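Local coordinates for dihydrodipicolinate synthase family protein (Sinorhizobium meliloti, PDB 4DNH) that is of unknown function but folds as a TIM barrel and may be an enzyme distantly akin to dihydrodipicolinate synthase, at residues 189-192 and 193-197; 214-217 and 218-221; 231-235 and 236-240; 272-276 and 277-281. All coordinates share one frame; numbering follows the deposited sequence.

How the contacts relate
Contacts 1, 3 and 4 sit at the C-terminal ends of strands 186-191, 226-232 and 273-276 of an eight-stranded parallel barrel, the end where TIM-barrel enzymes carry their active sites. Contact 2 lies in the helical layer around the strands, on the helix joining the first two of these, with its centre about 19 Å from that of contact 1. Contacts 1 and 3 are on neighbouring strands and touch: Gly-192 N lies 2.8 Å from Ser-232 O. Contacts 3 and 4 meet where Glu-239 OE2 lies 2.9 Å from Ser-272 OG. Bound glycerol, probably from the crystallisation liquor, hydrogen-bonds Ser-232 OG and Gly-277 N and approaches Leu-191, consistent with a pocket there.

Contact 1 (189-192 and 193-197)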
loop_
_atom_site.group_PDB
_atom_site.type_symbol
_atom_site.label_atom_id
_atom_site.label_comp_id
_atom_site.label_asym_id
_atom_site.label_seq_id
_atom_site.Cartn_x
_atom_site.Cartn_y
_atom_site.Cartn_z
ATOM N N HIS A 189 -11.850 0.164 -2.867
ATOM C CA HIS A 189 -10.915 -0.688 -2.183
ATOM C C HIS A 189 -11.597 -1.765 -1.372
ATOM O O HIS A 189 -12.361 -1.491 -0.443
ATOM C CB HIS A 189 -9.988 0.159 -1.348
ATOM C CG HIS A 189 -8.867 -0.611 -0.716
ATOM N ND1 HIS A 189 -8.189 -0.149 0.343
ATOM C CD2 HIS A 189 -8.325 -1.858 -1.026
ATOM C CE1 HIS A 189 -7.255 -1.048 0.696
ATOM N NE2 HIS A 189 -7.339 -2.092 -0.146
ATOM N N TRP A 190 -11.337 -3.011 -1.767
ATOM C CA TRP A 190 -11.721 -4.189 -1.009
ATOM C C TRP A 190 -10.523 -4.683 -0.233
ATOM O O TRP A 190 -9.656 -5.372 -0.770
ATOM C CB TRP A 190 -12.239 -5.257 -1.951
ATOM C CG TRP A 190 -12.850 -6.429 -1.239
ATOM C CD1 TRP A 190 -12.910 -6.654 0.136
ATOM C CD2 TRP A 190 -13.466 -7.612 -1.846
ATOM N NE1 TRP A 190 -13.516 -7.847 0.406
ATOM C CE2 TRP A 190 -13.875 -8.472 -0.739
ATOM C CE3 TRP A 190 -13.718 -8.021 -3.147
ATOM C CZ2 TRP A 190 -14.513 -9.693 -0.951
ATOM C CZ3 TRP A 190 -14.362 -9.249 -3.352
ATOM C CH2 TRP A 190 -14.746 -10.063 -2.279
ATOM N N LEU A 191 -10.466 -4.300 1.043
ATOM C CA LEU A 191 -9.379 -4.631 1.955
ATOM C C LEU A 191 -9.737 -5.893 2.751
ATOM O O LEU A 191 -10.743 -5.900 3.458
ATOM C CB LEU A 191 -9.173 -3.448 2.912
ATOM C CG LEU A 191 -8.016 -3.332 3.920
ATOM C CD1 LEU A 191 -6.656 -3.440 3.244
ATOM C CD2 LEU A 191 -8.123 -2.013 4.672
ATOM N N GLY A 192 -8.928 -6.946 2.640
ATOM C CA GLY A 192 -9.192 -8.214 3.351
ATOM C C GLY A 192 -8.941 -8.196 4.861
ATOM O O GLY A 192 -8.270 -7.298 5.378
ATOM N N GLU A 193 -9.487 -9.195 5.559
ATOM C CA GLU A 193 -9.431 -9.269 7.029
ATOM C C GLU A 193 -8.044 -9.502 7.635
ATOM O O GLU A 193 -7.834 -9.273 8.833
ATOM C CB GLU A 193 -10.445 -10.278 7.616
ATOM C CG GLU A 193 -10.619 -11.589 6.864
ATOM C CD GLU A 193 -11.718 -11.511 5.814
ATOM O OE1 GLU A 193 -11.385 -11.504 4.608
ATOM O OE2 GLU A 193 -12.913 -11.437 6.190
HETATM N N MSE A 194 -7.099 -9.954 6.823
HETATM C CA MSE A 194 -5.733 -10.153 7.317
HETATM C C MSE A 194 -5.064 -8.813 7.485
HETATM O O MSE A 194 -4.154 -8.662 8.309
HETATM C CB MSE A 194 -4.943 -11.071 6.398
HETATM C CG MSE A 194 -5.919 -11.682 5.412
HETATM SE SE MSE A 194 -5.908 -10.591 3.770
HETATM C CE MSE A 194 -4.980 -12.103 2.919
ATOM N N PHE A 195 -5.522 -7.834 6.711
ATOM C CA PHE A 195 -5.074 -6.461 6.851
ATOM C C PHE A 195 -5.886 -5.707 7.917
ATOM O O PHE A 195 -5.323 -4.912 8.702
ATOM C CB PHE A 195 -5.105 -5.734 5.501
ATOM C CG PHE A 195 -4.141 -6.294 4.485
ATOM C CD1 PHE A 195 -2.777 -6.035 4.580
ATOM C CD2 PHE A 195 -4.598 -7.082 3.434
ATOM C CE1 PHE A 195 -1.885 -6.552 3.650
ATOM C CE2 PHE A 195 -3.716 -7.594 2.495
ATOM C CZ PHE A 195 -2.355 -7.329 2.603
ATOM N N ASP A 196 -7.194 -5.966 7.953
ATOM C CA ASP A 196 -8.066 -5.348 8.941
ATOM C C ASP A 196 -9.112 -6.348 9.407
ATOM O O ASP A 196 -10.087 -6.619 8.690
ATOM C CB ASP A 196 -8.734 -4.083 8.380
ATOM C CG ASP A 196 -9.124 -3.084 9.472
ATOM O OD1 ASP A 196 -9.483 -3.500 10.603
ATOM O OD2 ASP A 196 -9.070 -1.867 9.194
ATOM N N PRO A 197 -8.911 -6.917 10.610
ATOM C CA PRO A 197 -9.865 -7.912 11.124
ATOM C C PRO A 197 -11.281 -7.337 11.273
ATOM O O PRO A 197 -12.248 -8.062 11.099
ATOM C CB PRO A 197 -9.273 -8.307 12.489
ATOM C CG PRO A 197 -7.821 -7.951 12.389
ATOM C CD PRO A 197 -7.764 -6.724 11.518
#
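The turn that carries the chain off the C-terminal end of strand 186-191, the fifth of the TIM barrel, is built on Gly-192 O, which takes two backbone N-H groups from the residues ahead. Asp-196 N reaches Gly-192 O at 3.1 Å, in the carbonyl plane and with a fairly straight N-H...O angle of 158°. Phe-195 N lies equally far from Gly-192 O at 3.1 Å, but it comes from above the carbonyl plane and its N-H...O angle is only 137°, the more bent bond of the two. Outside this oxygen the packing is apolar. Leu-191 holds CG anti to its backbone N (chi1 -173°), which carries CD1 to 3.6 Å from Phe-195 CB; the two side chains cross at about a right angle. Gly-192 O itself lies at the edge of the Phe-195 ring, near its plane. Two acids are held from beyond the turn: Asp-196 forms a salt bridge with Arg-159, and Glu-193 accepts a hydrogen bond from His-208. Two donors gripping one oxygen, with both acids tied to outside partners, are consistent with a turn of well-defined shape, though 193-195 lack the regular bonds of a helix.

Contact 2 (214-217 and 218-221); sequences TCLD and VLEA
Four successive i to i+4 backbone bonds tie 214-217 to 218-221 as the last turns of helix 208-221, the helix of the beta-alpha-beta unit between barrel strands 186-191 and 226-232. Glu-220 N to Leu-216 O, at 3.0 Å, meets the acceptor nearly end-on, with a C=O...N angle of 162°. Ala-221 N to Asp-217 O is equally short at 3.0 Å. The earlier pair is a little longer: Val-218 N lies 3.2 Å from Thr-214 O, and Leu-219 N is 3.3 Å from Cys-215 O. On the exposed flank Asp-217 OD1 and Glu-220 OE1 come to 4.2 Å, two acids one turn apart whose like charges may raise their pKa values slightly, solvent screening permitting.

The buried side chains are Leu-216, Val-218 and Leu-219, with Thr-214 and Cys-215. In Leu-219 a chi1 of -40° swings CG to the amide side, which lays it over Cys-215 O at 3.2 Å. Its CD1 then meets Leu-216 CD2 at 4.1 Å, and beyond the helix the same side chain rests on Val-226 and Ile-229 of the next strand and on Leu-246. With an alanine here, CG and both methyls are removed, which would probably leave Leu-216 CD2 without its neighbour along the helix and open a gap against that strand. Val-218 packs against helix 168-181, on Tyr-175 and Leu-179. Its chi1 of 177° puts CG2 opposite the carbonyl carbon and next to the backbone N, where it stands 3.4 Å from Thr-214 O.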
loop_
_atom_site.group_PDB
_atom_site.type_symbol
_atom_site.label_atom_id
_atom_site.label_comp_id
_atom_site.label_asym_id
_atom_site.label_seq_id
_atom_site.Cartn_x
_atom_site.Cartn_y
_atom_site.Cartn_z
ATOM N N THR A 214 -21.783 -9.266 -4.980
ATOM C CA THR A 214 -22.323 -7.991 -4.529
ATOM C C THR A 214 -21.424 -6.853 -4.989
ATOM O O THR A 214 -21.911 -5.792 -5.384
ATOM C CB THR A 214 -22.416 -7.938 -2.993
ATOM O OG1 THR A 214 -22.906 -9.185 -2.497
ATOM C CG2 THR A 214 -23.344 -6.825 -2.533
ATOM N N CYS A 215 -20.115 -7.085 -4.928
ATOM C CA CYS A 215 -19.120 -6.082 -5.283
ATOM C C CYS A 215 -19.174 -5.765 -6.775
ATOM O O CYS A 215 -19.194 -4.591 -7.168
ATOM C CB CYS A 215 -17.728 -6.567 -4.901
ATOM S SG CYS A 215 -16.451 -5.335 -5.195
ATOM N N LEU A 216 -19.211 -6.821 -7.589
ATOM C CA LEU A 216 -19.380 -6.698 -9.027
ATOM C C LEU A 216 -20.649 -5.927 -9.393
ATOM O O LEU A 216 -20.619 -5.069 -10.276
ATOM C CB LEU A 216 -19.369 -8.080 -9.701
ATOM C CG LEU A 216 -18.000 -8.755 -9.869
ATOM C CD1 LEU A 216 -18.131 -10.143 -10.473
ATOM C CD2 LEU A 216 -17.051 -7.897 -10.707
ATOM N N ASP A 217 -21.747 -6.222 -8.697
ATOM C CA ASP A 217 -23.037 -5.563 -8.934
ATOM C C ASP A 217 -22.968 -4.034 -8.756
ATOM O O ASP A 217 -23.541 -3.285 -9.549
ATOM C CB ASP A 217 -24.138 -6.176 -8.047
ATOM C CG ASP A 217 -24.662 -7.514 -8.583
ATOM O OD1 ASP A 217 -24.350 -7.895 -9.737
ATOM O OD2 ASP A 217 -25.413 -8.190 -7.850
ATOM N N VAL A 218 -22.255 -3.584 -7.723
ATOM C CA VAL A 218 -22.037 -2.156 -7.476
ATOM C C VAL A 218 -21.291 -1.489 -8.637
ATOM O O VAL A 218 -21.726 -0.448 -9.134
ATOM C CB VAL A 218 -21.263 -1.918 -6.160
ATOM C CG1 VAL A 218 -20.985 -0.439 -5.974
ATOM C CG2 VAL A 218 -22.031 -2.469 -4.964
ATOM N N LEU A 219 -20.183 -2.103 -9.067
ATOM C CA LEU A 219 -19.363 -1.598 -10.179
ATOM C C LEU A 219 -20.127 -1.533 -11.501
ATOM O O LEU A 219 -19.923 -0.602 -12.283
ATOM C CB LEU A 219 -18.111 -2.453 -10.382
ATOM C CG LEU A 219 -17.328 -2.987 -9.183
ATOM C CD1 LEU A 219 -16.270 -3.974 -9.648
ATOM C CD2 LEU A 219 -16.692 -1.863 -8.382
ATOM N N GLU A 220 -20.984 -2.527 -11.762
ATOM C CA GLU A 220 -21.876 -2.468 -12.924
ATOM C C GLU A 220 -22.797 -1.250 -12.803
ATOM O O GLU A 220 -22.874 -0.431 -13.722
ATOM C CB GLU A 220 -22.690 -3.758 -13.080
ATOM C CG GLU A 220 -21.992 -4.856 -13.879
ATOM C CD GLU A 220 -22.712 -6.203 -13.821
ATOM O OE1 GLU A 220 -23.946 -6.231 -13.611
ATOM O OE2 GLU A 220 -22.041 -7.247 -13.995
ATOM N N ALA A 221 -23.442 -1.119 -11.643
ATOM C CA ALA A 221 -24.397 -0.040 -11.376
ATOM C C ALA A 221 -23.802 1.363 -11.504
ATOM O O ALA A 221 -24.496 2.284 -11.926
ATOM C CB ALA A 221 -25.038 -0.215 -10.002
#

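Contact 3 (231-235 and 236-240)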
loop_
_atom_site.group_PDB
_atom_site.type_symbol
_atom_site.label_atom_id
_atom_site.label_comp_id
_atom_site.label_asym_id
_atom_site.label_seq_id
_atom_site.Cartn_x
_atom_site.Cartn_y
_atom_site.Cartn_z
ATOM N N ILE A 231 -8.108 -4.951 -5.009
ATOM C CA ILE A 231 -8.423 -6.089 -4.179
ATOM C C ILE A 231 -7.187 -6.488 -3.369
ATOM O O ILE A 231 -6.076 -6.636 -3.924
ATOM C CB ILE A 231 -9.054 -7.238 -5.009
ATOM C CG1 ILE A 231 -9.761 -8.229 -4.087
ATOM C CG2 ILE A 231 -8.034 -7.911 -5.929
ATOM C CD1 ILE A 231 -10.667 -9.213 -4.799
ATOM N N SER A 232 -7.395 -6.613 -2.054
ATOM C CA SER A 232 -6.356 -6.941 -1.085
ATOM C C SER A 232 -6.784 -8.141 -0.254
ATOM O O SER A 232 -6.950 -8.042 0.963
ATOM C CB SER A 232 -6.114 -5.753 -0.166
ATOM O OG SER A 232 -5.381 -4.742 -0.823
ATOM N N LEU A 233 -6.988 -9.264 -0.933
ATOM C CA LEU A 233 -7.421 -10.506 -0.311
ATOM C C LEU A 233 -6.306 -11.538 -0.325
ATOM O O LEU A 233 -6.438 -12.608 0.261
ATOM C CB LEU A 233 -8.600 -11.082 -1.083
ATOM C CG LEU A 233 -9.899 -10.299 -1.168
ATOM C CD1 LEU A 233 -10.962 -11.232 -1.722
ATOM C CD2 LEU A 233 -10.312 -9.782 0.200
ATOM N N LEU A 234 -5.224 -11.219 -1.028
ATOM C CA LEU A 234 -4.095 -12.132 -1.248
ATOM C C LEU A 234 -4.514 -13.540 -1.711
ATOM O O LEU A 234 -3.907 -14.545 -1.335
ATOM C CB LEU A 234 -3.189 -12.192 -0.017
ATOM C CG LEU A 234 -2.616 -10.900 0.566
ATOM C CD1 LEU A 234 -1.555 -11.262 1.586
ATOM C CD2 LEU A 234 -2.028 -9.977 -0.500
ATOM N N SER A 235 -5.569 -13.586 -2.520
ATOM C CA SER A 235 -6.067 -14.813 -3.121
ATOM C C SER A 235 -5.995 -14.573 -4.620
ATOM O O SER A 235 -6.897 -13.981 -5.210
ATOM C CB SER A 235 -7.512 -15.072 -2.679
ATOM O OG SER A 235 -7.822 -16.465 -2.633
ATOM N N LYS A 236 -4.893 -15.012 -5.220
ATOM C CA LYS A 236 -4.600 -14.775 -6.633
ATOM C C LYS A 236 -5.683 -15.314 -7.602
ATOM O O LYS A 236 -6.021 -14.652 -8.595
ATOM C CB LYS A 236 -3.197 -15.307 -6.950
ATOM C CG LYS A 236 -2.964 -15.775 -8.369
ATOM C CD LYS A 236 -1.783 -16.722 -8.408
ATOM C CE LYS A 236 -2.103 -17.924 -9.278
ATOM N NZ LYS A 236 -0.964 -18.879 -9.342
ATOM N N GLU A 237 -6.242 -16.489 -7.310
ATOM C CA GLU A 237 -7.336 -17.005 -8.140
ATOM C C GLU A 237 -8.572 -16.108 -8.089
ATOM O O GLU A 237 -9.308 -16.012 -9.069
ATOM C CB GLU A 237 -7.699 -18.476 -7.838
ATOM C CG GLU A 237 -7.542 -18.912 -6.388
ATOM C CD GLU A 237 -8.722 -18.563 -5.487
ATOM O OE1 GLU A 237 -8.538 -17.739 -4.565
ATOM O OE2 GLU A 237 -9.826 -19.118 -5.681
ATOM N N LYS A 238 -8.786 -15.442 -6.960
ATOM C CA LYS A 238 -9.969 -14.614 -6.806
ATOM C C LYS A 238 -9.886 -13.337 -7.643
ATOM O O LYS A 238 -10.909 -12.867 -8.153
ATOM C CB LYS A 238 -10.267 -14.327 -5.334
ATOM C CG LYS A 238 -11.066 -15.438 -4.655
ATOM C CD LYS A 238 -11.110 -15.286 -3.141
ATOM C CE LYS A 238 -11.536 -16.578 -2.464
ATOM N NZ LYS A 238 -10.485 -17.631 -2.552
ATOM N N GLU A 239 -8.669 -12.818 -7.816
ATOM C CA GLU A 239 -8.424 -11.642 -8.641
ATOM C C GLU A 239 -8.622 -11.938 -10.142
ATOM O O GLU A 239 -9.277 -11.169 -10.863
ATOM C CB GLU A 239 -7.019 -11.071 -8.379
ATOM C CG GLU A 239 -6.789 -9.712 -9.010
ATOM C CD GLU A 239 -5.425 -9.088 -8.714
ATOM O OE1 GLU A 239 -4.865 -9.315 -7.617
ATOM O OE2 GLU A 239 -4.917 -8.342 -9.583
ATOM N N ILE A 240 -8.046 -13.048 -10.599
ATOM C CA ILE A 240 -8.099 -13.437 -12.002
ATOM C C ILE A 240 -9.547 -13.638 -12.415
ATOM O O ILE A 240 -9.967 -13.147 -13.467
ATOM C CB ILE A 240 -7.234 -14.688 -12.286
ATOM C CG1 ILE A 240 -5.741 -14.318 -12.140
ATOM C CG2 ILE A 240 -7.531 -15.253 -13.667
ATOM C CD1 ILE A 240 -4.763 -15.472 -12.225
#
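Ile-231 and Glu-239 form the close-packed, buried side of the junction between strand 226-232, the sixth of the TIM barrel, and the helix that follows it. Ile-231 CG2 lies 3.8 Å from Glu-239 CG, and the two side chains run past each other in opposite directions. A chi1 of -170° turns Glu-239 CG away from its own amide, and the chain stays extended, which sends its carboxylate beyond the isoleucine to two hydroxyls, those of Thr-254 and Ser-272. The backbone grip is centred on Ser-235 at the N-cap position. Lys-238 N bonds to Ser-235 O at 3.0 Å, from above the carbonyl plane and with a bent N-H...O angle of 131°; Glu-239 N adds a weak bond to the same oxygen at 3.4 Å.

The other side is polar and more solvent-facing, and touches a crystal neighbour. There Lys-238 NZ meets Glu-237 OE1 at 2.8 Å in a salt bridge, on the syn lone pair of that oxygen. Along the way the lysine chain passes over Ser-235, CD standing 3.6 Å from Ser-235 CB. Looser is the approach of Leu-233 CD1, 4.3 Å from Lys-238 CD. Ser-235 OG is modelled so near Glu-237 OE1 that the bond length there is doubtful. Were Lys-238 replaced by an alanine, the Glu-237 carboxylate would probably lose its charged mate and be freer to turn, and Ser-235 CB would lose the aliphatic chain over it.

Around this junction, helix 208-221 borders Leu-233 and Lys-238 through His-208, helix 260-265 borders Glu-239 and Ile-240 through Leu-263, and Trp-190 of strand 186-191 packs on Ile-231.

Contact 4 (272-276 and 277-281); sequences SDALL and GIFDA
Leu-276 CD1 makes a CH-pi contact with Phe-279, sitting 3.6 Å from the ring centroid and only 10° off the ring normal, over the centre of one face. Leu-276 CG stands opposite the residue's carbonyl carbon (chi1 -72°), and from there the methyl extends across the turn to the ring. Further apolar contacts gather about the same two side chains. Ala-274 CB, two residues before Leu-276 on the strand, comes obliquely to Phe-279 CE2 at 3.7 Å. Leu-276 CB meets Ile-278 CG2 at 3.9 Å, and these two side chains lie side by side, pointing the same way. Ile-264 and Tyr-260 of helix 260-265 extend this buried apolar cluster.

The strand involved, 273-276, is the eighth of the TIM barrel and adjoins strand 251-254; the chain passes from it through Gly-277 into the short helix 278-281.

Backbone hydrogen bonding is modest. The one bond across the contact runs from Phe-279 N to Leu-276 O at 3.4 Å, weak and with an N-H...O angle of 133°; Asp-280 N to Gly-277 O, at 3.3 Å, is a weak bond inside 277-281. Other polar ties come from outside: Ile-278 N donates to Asp-257 OD1, and Gly-277 N hydrogen-bonds O3 of a bound glycerol.

Two buried carboxylates are satisfied by partners elsewhere in the chain, Asp-273 by a salt bridge with Arg-251 and Asp-280 OD2 by a hydrogen bond with His-42 ND1.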
loop_
_atom_site.group_PDB
_atom_site.type_symbol
_atom_site.label_atom_id
_atom_site.label_comp_id
_atom_site.label_asym_id
_atom_site.label_seq_id
_atom_site.Cartn_x
_atom_site.Cartn_y
_atom_site.Cartn_z
ATOM N N SER A 272 -3.608 -7.061 -14.927
ATOM C CA SER A 272 -4.052 -6.037 -13.983
ATOM C C SER A 272 -3.030 -4.925 -13.794
ATOM O O SER A 272 -1.831 -5.114 -14.028
ATOM C CB SER A 272 -4.543 -6.608 -12.635
ATOM O OG SER A 272 -3.866 -7.780 -12.242
ATOM N N ASP A 273 -3.542 -3.757 -13.403
ATOM C CA ASP A 273 -2.730 -2.615 -13.011
ATOM C C ASP A 273 -2.273 -2.779 -11.550
ATOM O O ASP A 273 -2.313 -3.887 -11.017
ATOM C CB ASP A 273 -3.513 -1.323 -13.255
ATOM C CG ASP A 273 -3.675 -1.013 -14.742
ATOM O OD1 ASP A 273 -2.642 -0.786 -15.413
ATOM O OD2 ASP A 273 -4.829 -0.999 -15.238
ATOM N N ALA A 274 -1.822 -1.711 -10.903
ATOM C CA ALA A 274 -1.156 -1.873 -9.614
ATOM C C ALA A 274 -1.382 -0.743 -8.632
ATOM O O ALA A 274 -1.291 0.426 -8.974
ATOM C CB ALA A 274 0.333 -2.092 -9.813
ATOM N N LEU A 275 -1.679 -1.119 -7.400
ATOM C CA LEU A 275 -1.778 -0.194 -6.287
ATOM C C LEU A 275 -1.312 -1.009 -5.077
ATOM O O LEU A 275 -2.095 -1.702 -4.406
ATOM C CB LEU A 275 -3.213 0.307 -6.144
ATOM C CG LEU A 275 -3.472 1.576 -5.332
ATOM C CD1 LEU A 275 -4.938 1.938 -5.510
ATOM C CD2 LEU A 275 -3.129 1.377 -3.853
ATOM N N LEU A 276 -0.011 -0.921 -4.831
ATOM C CA LEU A 276 0.687 -1.862 -3.970
ATOM C C LEU A 276 1.528 -1.177 -2.908
ATOM O O LEU A 276 2.268 -0.230 -3.199
ATOM C CB LEU A 276 1.612 -2.733 -4.827
ATOM C CG LEU A 276 0.957 -3.779 -5.722
ATOM C CD1 LEU A 276 1.927 -4.206 -6.814
ATOM C CD2 LEU A 276 0.510 -4.975 -4.901
ATOM N N GLY A 277 1.439 -1.682 -1.678
ATOM C CA GLY A 277 2.369 -1.297 -0.619
ATOM C C GLY A 277 3.787 -1.785 -0.903
ATOM O O GLY A 277 4.743 -1.151 -0.482
ATOM N N ILE A 278 3.937 -2.899 -1.628
ATOM C CA ILE A 278 5.283 -3.382 -1.958
ATOM C C ILE A 278 6.018 -2.427 -2.921
ATOM O O ILE A 278 7.241 -2.309 -2.872
ATOM C CB ILE A 278 5.308 -4.869 -2.439
ATOM C CG1 ILE A 278 6.743 -5.367 -2.690
ATOM C CG2 ILE A 278 4.482 -5.070 -3.705
ATOM C CD1 ILE A 278 7.593 -5.499 -1.448
ATOM N N PHE A 279 5.274 -1.735 -3.776
ATOM C CA PHE A 279 5.881 -0.798 -4.718
ATOM C C PHE A 279 6.541 0.391 -4.036
ATOM O O PHE A 279 7.428 1.027 -4.596
ATOM C CB PHE A 279 4.870 -0.361 -5.764
ATOM C CG PHE A 279 4.775 -1.309 -6.923
ATOM C CD1 PHE A 279 5.423 -2.542 -6.879
ATOM C CD2 PHE A 279 4.023 -0.989 -8.033
ATOM C CE1 PHE A 279 5.347 -3.418 -7.930
ATOM C CE2 PHE A 279 3.937 -1.863 -9.094
ATOM C CZ PHE A 279 4.602 -3.082 -9.047
ATOM N N ASP A 280 6.102 0.673 -2.818
ATOM C CA ASP A 280 6.765 1.619 -1.962
ATOM C C ASP A 280 8.186 1.087 -1.650
ATOM O O ASP A 280 9.188 1.728 -2.008
ATOM C CB ASP A 280 5.907 1.823 -0.700
ATOM C CG ASP A 280 6.657 2.511 0.438
ATOM O OD1 ASP A 280 7.894 2.331 0.576
ATOM O OD2 ASP A 280 5.988 3.221 1.216
ATOM N N ALA A 281 8.262 -0.093 -1.025
ATOM C CA ALA A 281 9.539 -0.687 -0.603
ATOM C C ALA A 281 10.530 -1.037 -1.726
ATOM O O ALA A 281 11.754 -1.016 -1.508
ATOM C CB ALA A 281 9.284 -1.904 0.273
#